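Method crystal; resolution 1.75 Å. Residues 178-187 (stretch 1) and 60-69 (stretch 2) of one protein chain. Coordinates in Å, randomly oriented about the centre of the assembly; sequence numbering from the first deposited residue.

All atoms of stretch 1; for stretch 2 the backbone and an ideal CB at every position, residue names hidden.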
ATOM      1  N   THR A 178      -5.108  19.742   0.515  1.00 12.89           N
ATOM      2  CA  THR A 178      -5.591  21.083   0.899  1.00 13.50           C
ATOM      3  C   THR A 178      -6.798  21.052   1.819  1.00 13.81           C
ATOM      4  O   THR A 178      -7.037  22.005   2.567  1.00 14.21           O
ATOM      5  CB  THR A 178      -5.918  21.985  -0.315  1.00 13.62           C
ATOM      6  OG1 THR A 178      -6.970  21.392  -1.082  1.00 13.97           O
ATOM      7  CG2 THR A 178      -4.682  22.210  -1.179  1.00 13.58           C
ATOM      8  N   THR A 179      -7.541  19.949   1.775  1.00 13.78           N
ATOM      9  CA  THR A 179      -8.736  19.774   2.599  1.00 13.62           C
ATOM     10  C   THR A 179      -8.390  19.590   4.078  1.00 13.29           C
ATOM     11  O   THR A 179      -9.275  19.618   4.934  1.00 13.62           O
ATOM     12  CB  THR A 179      -9.575  18.580   2.110  1.00 13.59           C
ATOM     13  OG1 THR A 179      -8.732  17.421   1.973  1.00 13.64           O
ATOM     14  CG2 THR A 179     -10.217  18.898   0.754  1.00 13.81           C
ATOM     15  N   MET A 180      -7.107  19.395   4.369  1.00 12.75           N
ATOM     16  CA  MET A 180      -6.644  19.203   5.741  1.00 11.90           C
ATOM     17  C   MET A 180      -6.196  20.517   6.380  1.00 12.44           C
ATOM     18  O   MET A 180      -5.660  20.527   7.493  1.00 12.51           O
ATOM     19  CB  MET A 180      -5.559  18.107   5.804  1.00 12.05           C
ATOM     20  CG  MET A 180      -6.147  16.674   5.656  1.00 12.09           C
ATOM     21  SD  MET A 180      -4.920  15.345   5.549  1.00  8.97           S
ATOM     22  CE  MET A 180      -5.630  14.395   4.215  1.00 12.04           C
ATOM     23  N   VAL A 181      -6.481  21.626   5.694  1.00 12.32           N
ATOM     24  CA  VAL A 181      -6.132  22.960   6.178  1.00 12.65           C
ATOM     25  C   VAL A 181      -6.700  23.232   7.582  1.00 12.55           C
ATOM     26  O   VAL A 181      -5.973  23.727   8.447  1.00 12.56           O
ATOM     27  CB  VAL A 181      -6.503  24.080   5.152  1.00 12.67           C
ATOM     28  CG1 VAL A 181      -8.001  24.118   4.884  1.00 12.93           C
ATOM     29  CG2 VAL A 181      -5.992  25.464   5.613  1.00 13.32           C
ATOM     30  N   ARG A 182      -7.966  22.874   7.821  1.00 12.67           N
ATOM     31  CA  ARG A 182      -8.602  23.151   9.120  1.00 13.03           C
ATOM     32  C   ARG A 182      -7.961  22.360  10.261  1.00 12.95           C
ATOM     33  O   ARG A 182      -7.827  22.876  11.381  1.00 12.60           O
ATOM     34  CB  ARG A 182     -10.122  22.905   9.068  1.00 13.31           C
ATOM     35  CG  ARG A 182     -10.916  23.966   8.285  1.00 13.99           C
ATOM     36  CD  ARG A 182     -11.048  25.276   9.079  1.00 14.47           C
ATOM     37  NE  ARG A 182     -11.679  25.061  10.385  1.00 16.49           N
ATOM     38  CZ  ARG A 182     -12.997  24.981  10.587  1.00 17.44           C
ATOM     39  NH1 ARG A 182     -13.843  25.102   9.569  1.00 17.85           N
ATOM     40  NH2 ARG A 182     -13.470  24.764  11.810  1.00 17.68           N
ATOM     41  N   SER A 183      -7.565  21.121   9.968  1.00 12.24           N
ATOM     42  CA  SER A 183      -6.866  20.269  10.931  1.00 12.20           C
ATOM     43  C   SER A 183      -5.524  20.889  11.305  1.00 11.63           C
ATOM     44  O   SER A 183      -5.153  20.951  12.477  1.00 10.97           O
ATOM     45  CB  SER A 183      -6.638  18.877  10.338  1.00 12.29           C
ATOM     46  OG  SER A 183      -5.650  18.176  11.074  1.00 13.80           O
ATOM     47  N   GLU A 184      -4.795  21.346  10.295  1.00 11.33           N
ATOM     48  CA  GLU A 184      -3.497  21.974  10.534  1.00 11.67           C
ATOM     49  C   GLU A 184      -3.650  23.267  11.333  1.00 11.14           C
ATOM     50  O   GLU A 184      -2.906  23.496  12.295  1.00 10.19           O
ATOM     51  CB  GLU A 184      -2.744  22.196   9.218  1.00 11.81           C
ATOM     52  CG  GLU A 184      -2.151  20.888   8.636  1.00 12.88           C
ATOM     53  CD  GLU A 184      -1.062  20.287   9.533  1.00 15.67           C
ATOM     54  OE1 GLU A 184      -0.171  21.048   9.976  1.00 15.72           O
ATOM     55  OE2 GLU A 184      -1.097  19.062   9.798  1.00 16.50           O
ATOM     56  N   LEU A 185      -4.626  24.090  10.947  1.00 11.45           N
ATOM     57  CA  LEU A 185      -4.877  25.354  11.632  1.00 11.95           C
ATOM     58  C   LEU A 185      -5.213  25.124  13.104  1.00 12.24           C
ATOM     59  O   LEU A 185      -4.778  25.878  13.975  1.00 12.64           O
ATOM     60  CB  LEU A 185      -6.002  26.136  10.944  1.00 12.09           C
ATOM     61  CG  LEU A 185      -5.687  26.804   9.599  1.00 11.78           C
ATOM     62  CD1 LEU A 185      -6.957  27.362   8.992  1.00 11.76           C
ATOM     63  CD2 LEU A 185      -4.649  27.919   9.775  1.00 12.49           C
ATOM     64  N   GLU A 186      -5.990  24.080  13.364  1.00 12.65           N
ATOM     65  CA  GLU A 186      -6.380  23.742  14.729  1.00 13.84           C
ATOM     66  C   GLU A 186      -5.164  23.377  15.572  1.00 13.43           C
ATOM     67  O   GLU A 186      -5.040  23.810  16.719  1.00 14.45           O
ATOM     68  CB  GLU A 186      -7.392  22.598  14.741  1.00 14.33           C
ATOM     69  CG  GLU A 186      -7.738  22.168  16.155  1.00 18.14           C
ATOM     70  CD  GLU A 186      -8.986  21.333  16.249  1.00 24.12           C
ATOM     71  OE1 GLU A 186      -8.902  20.234  16.836  1.00 27.98           O
ATOM     72  OE2 GLU A 186     -10.049  21.770  15.756  1.00 27.39           O
ATOM     73  N   SER A 187      -4.271  22.567  15.014  1.00 13.30           N
ATOM     74  CA  SER A 187      -3.041  22.205  15.720  1.00 12.93           C
ATOM     75  C   SER A 187      -2.127  23.410  15.949  1.00 13.14           C
ATOM     76  O   SER A 187      -1.547  23.550  17.025  1.00 12.74           O
ATOM     77  CB  SER A 187      -2.289  21.100  14.980  1.00 13.11           C
ATOM     78  OG  SER A 187      -2.998  19.881  15.062  1.00 13.45           O
ATOM     79  N   UNK A  60     -17.454  23.965   1.298  1.00 18.76           N
ATOM     80  CA  UNK A  60     -18.179  23.577   2.516  1.00 18.67           C
ATOM     81  C   UNK A  60     -17.378  22.700   3.476  1.00 18.20           C
ATOM     82  O   UNK A  60     -17.544  22.820   4.690  1.00 18.26           O
ATOM     83  CB  UNK A  60     -19.461  22.838   2.128  1.00 18.67           C
ATOM     84  N   UNK A  61     -16.520  21.830   2.941  1.00 17.99           N
ATOM     85  CA  UNK A  61     -15.799  20.859   3.770  1.00 17.34           C
ATOM     86  C   UNK A  61     -14.916  21.524   4.823  1.00 17.24           C
ATOM     87  O   UNK A  61     -14.777  21.008   5.938  1.00 16.91           O
ATOM     88  CB  UNK A  61     -14.941  19.954   2.883  1.00 17.34           C
ATOM     89  N   UNK A  62     -14.318  22.655   4.452  1.00 17.00           N
ATOM     90  CA  UNK A  62     -13.380  23.364   5.326  1.00 17.28           C
ATOM     91  C   UNK A  62     -14.065  24.506   6.087  1.00 17.85           C
ATOM     92  O   UNK A  62     -13.413  25.301   6.770  1.00 17.76           O
ATOM     93  CB  UNK A  62     -12.212  23.913   4.505  1.00 17.28           C
ATOM     94  N   UNK A  63     -15.390  24.555   5.977  1.00 18.31           N
ATOM     95  CA  UNK A  63     -16.185  25.586   6.631  1.00 19.17           C
ATOM     96  C   UNK A  63     -17.253  25.029   7.582  1.00 19.49           C
ATOM     97  O   UNK A  63     -18.301  25.642   7.801  1.00 19.77           O
ATOM     98  CB  UNK A  63     -16.856  26.457   5.567  1.00 19.17           C
ATOM     99  N   UNK A  64     -16.980  23.869   8.162  1.00 19.78           N
ATOM    100  CA  UNK A  64     -17.859  23.317   9.186  1.00 20.26           C
ATOM    101  C   UNK A  64     -17.441  23.827  10.571  1.00 20.18           C
ATOM    102  O   UNK A  64     -16.371  24.428  10.703  1.00 20.15           O
ATOM    103  CB  UNK A  64     -17.835  21.788   9.146  1.00 20.26           C
ATOM    104  N   UNK A  65     -18.287  23.622  11.604  1.00 20.18           N
ATOM    105  CA  UNK A  65     -17.912  24.060  12.954  1.00 20.13           C
ATOM    106  C   UNK A  65     -16.534  23.537  13.367  1.00 19.62           C
ATOM    107  O   UNK A  65     -15.730  24.272  13.949  1.00 19.65           O
ATOM    108  CB  UNK A  65     -18.963  23.597  13.965  1.00 20.13           C
ATOM    109  N   UNK A  66     -16.268  22.279  13.036  1.00 19.17           N
ATOM    110  CA  UNK A  66     -14.994  21.648  13.332  1.00 18.80           C
ATOM    111  C   UNK A  66     -14.281  21.312  12.031  1.00 17.85           C
ATOM    112  O   UNK A  66     -14.898  21.368  10.967  1.00 18.02           O
ATOM    113  CB  UNK A  66     -15.191  20.392  14.184  1.00 18.80           C
ATOM    114  N   UNK A  67     -12.981  20.962  12.104  1.00 16.75           N
ATOM    115  CA  UNK A  67     -12.338  20.404  10.921  1.00 15.98           C
ATOM    116  C   UNK A  67     -13.081  19.139  10.497  1.00 15.51           C
ATOM    117  O   UNK A  67     -13.672  18.457  11.352  1.00 15.23           O
ATOM    118  CB  UNK A  67     -10.862  20.105  11.189  1.00 15.98           C
ATOM    119  N   UNK A  68     -13.080  18.831   9.191  1.00 14.88           N
ATOM    120  CA  UNK A  68     -13.734  17.605   8.725  1.00 14.62           C
ATOM    121  C   UNK A  68     -13.069  16.386   9.352  1.00 14.21           C
ATOM    122  O   UNK A  68     -11.852  16.387   9.554  1.00 14.56           O
ATOM    123  CB  UNK A  68     -13.687  17.510   7.199  1.00 14.62           C
ATOM    124  N   UNK A  69     -13.859  15.373   9.684  1.00 13.88           N
ATOM    125  CA  UNK A  69     -13.292  14.115  10.168  1.00 13.53           C
ATOM    126  C   UNK A  69     -12.641  13.378   9.009  1.00 13.07           C
ATOM    127  O   UNK A  69     -12.847  13.735   7.836  1.00 12.68           O
ATOM    128  CB  UNK A  69     -14.364  13.245  10.827  1.00 13.53           C
TER

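Position 60 has phi/psi of -58/-34, and no atom of stretch 1 lies within 5.5 Å of its ideal CB. Stretch 1 imposes no choice here, and the phi admits proline; the residue is Pro60.

At position 61 the CA-to-CB bond runs sideways, and the ideal CB is 5.3 Å from Thr179 CG2. A side chain of two or three carbons beyond CB could close that gap against a methyl, so leucine, isoleucine or methionine would serve. It is Leu61, with chi1 t and chi2 p, which brings CD2 to 3.7 Å from Thr179 CG2.

Position 62 is tightly framed: its ideal CB is 4.0 Å from Arg182 CG and 4.2 Å from Val181 CG1. These neighbours are aliphatic carbons, which favours a compact apolar residue such as valine, alanine or isoleucine. Val62 CG1 meets Val181 CG1 at 3.8 Å and also lies 3.8 Å from Thr179 O. The backbone contributes separately, since Arg182 NH1 donates to Val62 O at 2.8 Å and 160°.

At position 63 CB points away, so stretch 1 selects little; the residue is Asn63.

Position 64 matters through its carbonyl. The ideal CB points sideways, 5.2 Å from Arg182 NH1, and many residues would fit, though an acidic one could also answer the charge. The deposited residue is Lys64. Lys64 O accepts hydrogen bonds from both terminal nitrogens of the guanidinium, Arg182 NH1 at 2.9 Å and Arg182 NH2 at 3.1 Å; its NZ is hydrogen-bonded elsewhere in the structure.

At positions 65 and 66 CB points away, leaving the side chains loosely specified. A phi of -52 suits proline at 65, and Pro65 O accepts a weak hydrogen bond from Arg182 NH2 at 3.2 Å and 131°. Position 66 is Asn66, whose O lies over one face of the guanidinium.

Position 67 packs on the helix: its ideal CB is 3.6 Å from Arg182 CB and 3.7 Å from Ser183 N. A small or flat apolar residue would suit, and phi/psi of -59/150 allows proline. Pro67 sets CB 3.8 Å from Arg182 CB and CG 3.6 Å from Arg182 O, while its CD lies 3.3 Å from Glu186 OE2.

At position 68 the CA-to-CB bond runs sideways, and the ideal CB is 5.4 Å from Thr179 O; a modest apolar group would fit. Phi/psi of -61/143 again permits proline. Pro68 CG comes to 3.8 Å from Thr179 O.

Position 69 is out of reach. Thr69 is an N-cap, its side chain capping a backbone N just past the stretch.

Stretch 2 (60-69) PLVNKPNPPT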
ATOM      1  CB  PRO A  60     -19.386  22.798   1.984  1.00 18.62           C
ATOM      2  CG  PRO A  60     -19.554  23.260   0.590  1.00 19.56           C
ATOM      3  CD  PRO A  60     -18.180  23.562   0.078  1.00 19.13           C
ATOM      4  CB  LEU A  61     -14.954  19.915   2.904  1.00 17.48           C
ATOM      5  CG  LEU A  61     -14.340  18.686   3.593  1.00 17.06           C
ATOM      6  CD1 LEU A  61     -15.372  17.590   3.849  1.00 18.68           C
ATOM      7  CD2 LEU A  61     -13.204  18.138   2.756  1.00 17.83           C
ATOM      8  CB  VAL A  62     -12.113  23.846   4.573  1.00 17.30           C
ATOM      9  CG1 VAL A  62     -11.363  22.649   3.966  1.00 17.11           C
ATOM     10  CG2 VAL A  62     -12.447  24.880   3.485  1.00 17.20           C
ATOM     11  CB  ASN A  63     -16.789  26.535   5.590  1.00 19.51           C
ATOM     12  CG  ASN A  63     -15.740  27.436   4.947  1.00 20.28           C
ATOM     13  OD1 ASN A  63     -15.346  27.231   3.798  1.00 22.43           O
ATOM     14  ND2 ASN A  63     -15.274  28.430   5.694  1.00 20.11           N
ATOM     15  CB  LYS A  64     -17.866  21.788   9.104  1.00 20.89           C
ATOM     16  CG  LYS A  64     -18.297  21.299   7.722  1.00 23.09           C
ATOM     17  CD  LYS A  64     -18.841  19.884   7.725  1.00 28.57           C
ATOM     18  CE  LYS A  64     -17.738  18.865   7.543  1.00 29.23           C
ATOM     19  NZ  LYS A  64     -17.038  18.618   8.834  1.00 32.63           N
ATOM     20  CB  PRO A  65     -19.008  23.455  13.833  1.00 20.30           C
ATOM     21  CG  PRO A  65     -20.192  23.370  12.928  1.00 20.30           C
ATOM     22  CD  PRO A  65     -19.633  23.014  11.581  1.00 20.44           C
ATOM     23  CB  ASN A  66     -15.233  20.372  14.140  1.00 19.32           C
ATOM     24  CG  ASN A  66     -16.051  20.623  15.391  1.00 21.57           C
ATOM     25  OD1 ASN A  66     -15.633  21.358  16.286  1.00 24.70           O
ATOM     26  ND2 ASN A  66     -17.220  19.996  15.466  1.00 25.10           N
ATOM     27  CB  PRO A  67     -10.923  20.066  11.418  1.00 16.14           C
ATOM     28  CG  PRO A  67     -10.694  21.009  12.559  1.00 15.80           C
ATOM     29  CD  PRO A  67     -12.041  21.068  13.236  1.00 16.79           C
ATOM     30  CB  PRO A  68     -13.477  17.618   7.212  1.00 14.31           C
ATOM     31  CG  PRO A  68     -12.293  18.534   7.022  1.00 14.67           C
ATOM     32  CD  PRO A  68     -12.453  19.581   8.084  1.00 14.91           C
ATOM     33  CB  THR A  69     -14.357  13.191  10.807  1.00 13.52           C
ATOM     34  OG1 THR A  69     -15.154  12.590   9.775  1.00 13.06           O
ATOM     35  CG2 THR A  69     -15.250  13.985  11.771  1.00 14.06           C
TER
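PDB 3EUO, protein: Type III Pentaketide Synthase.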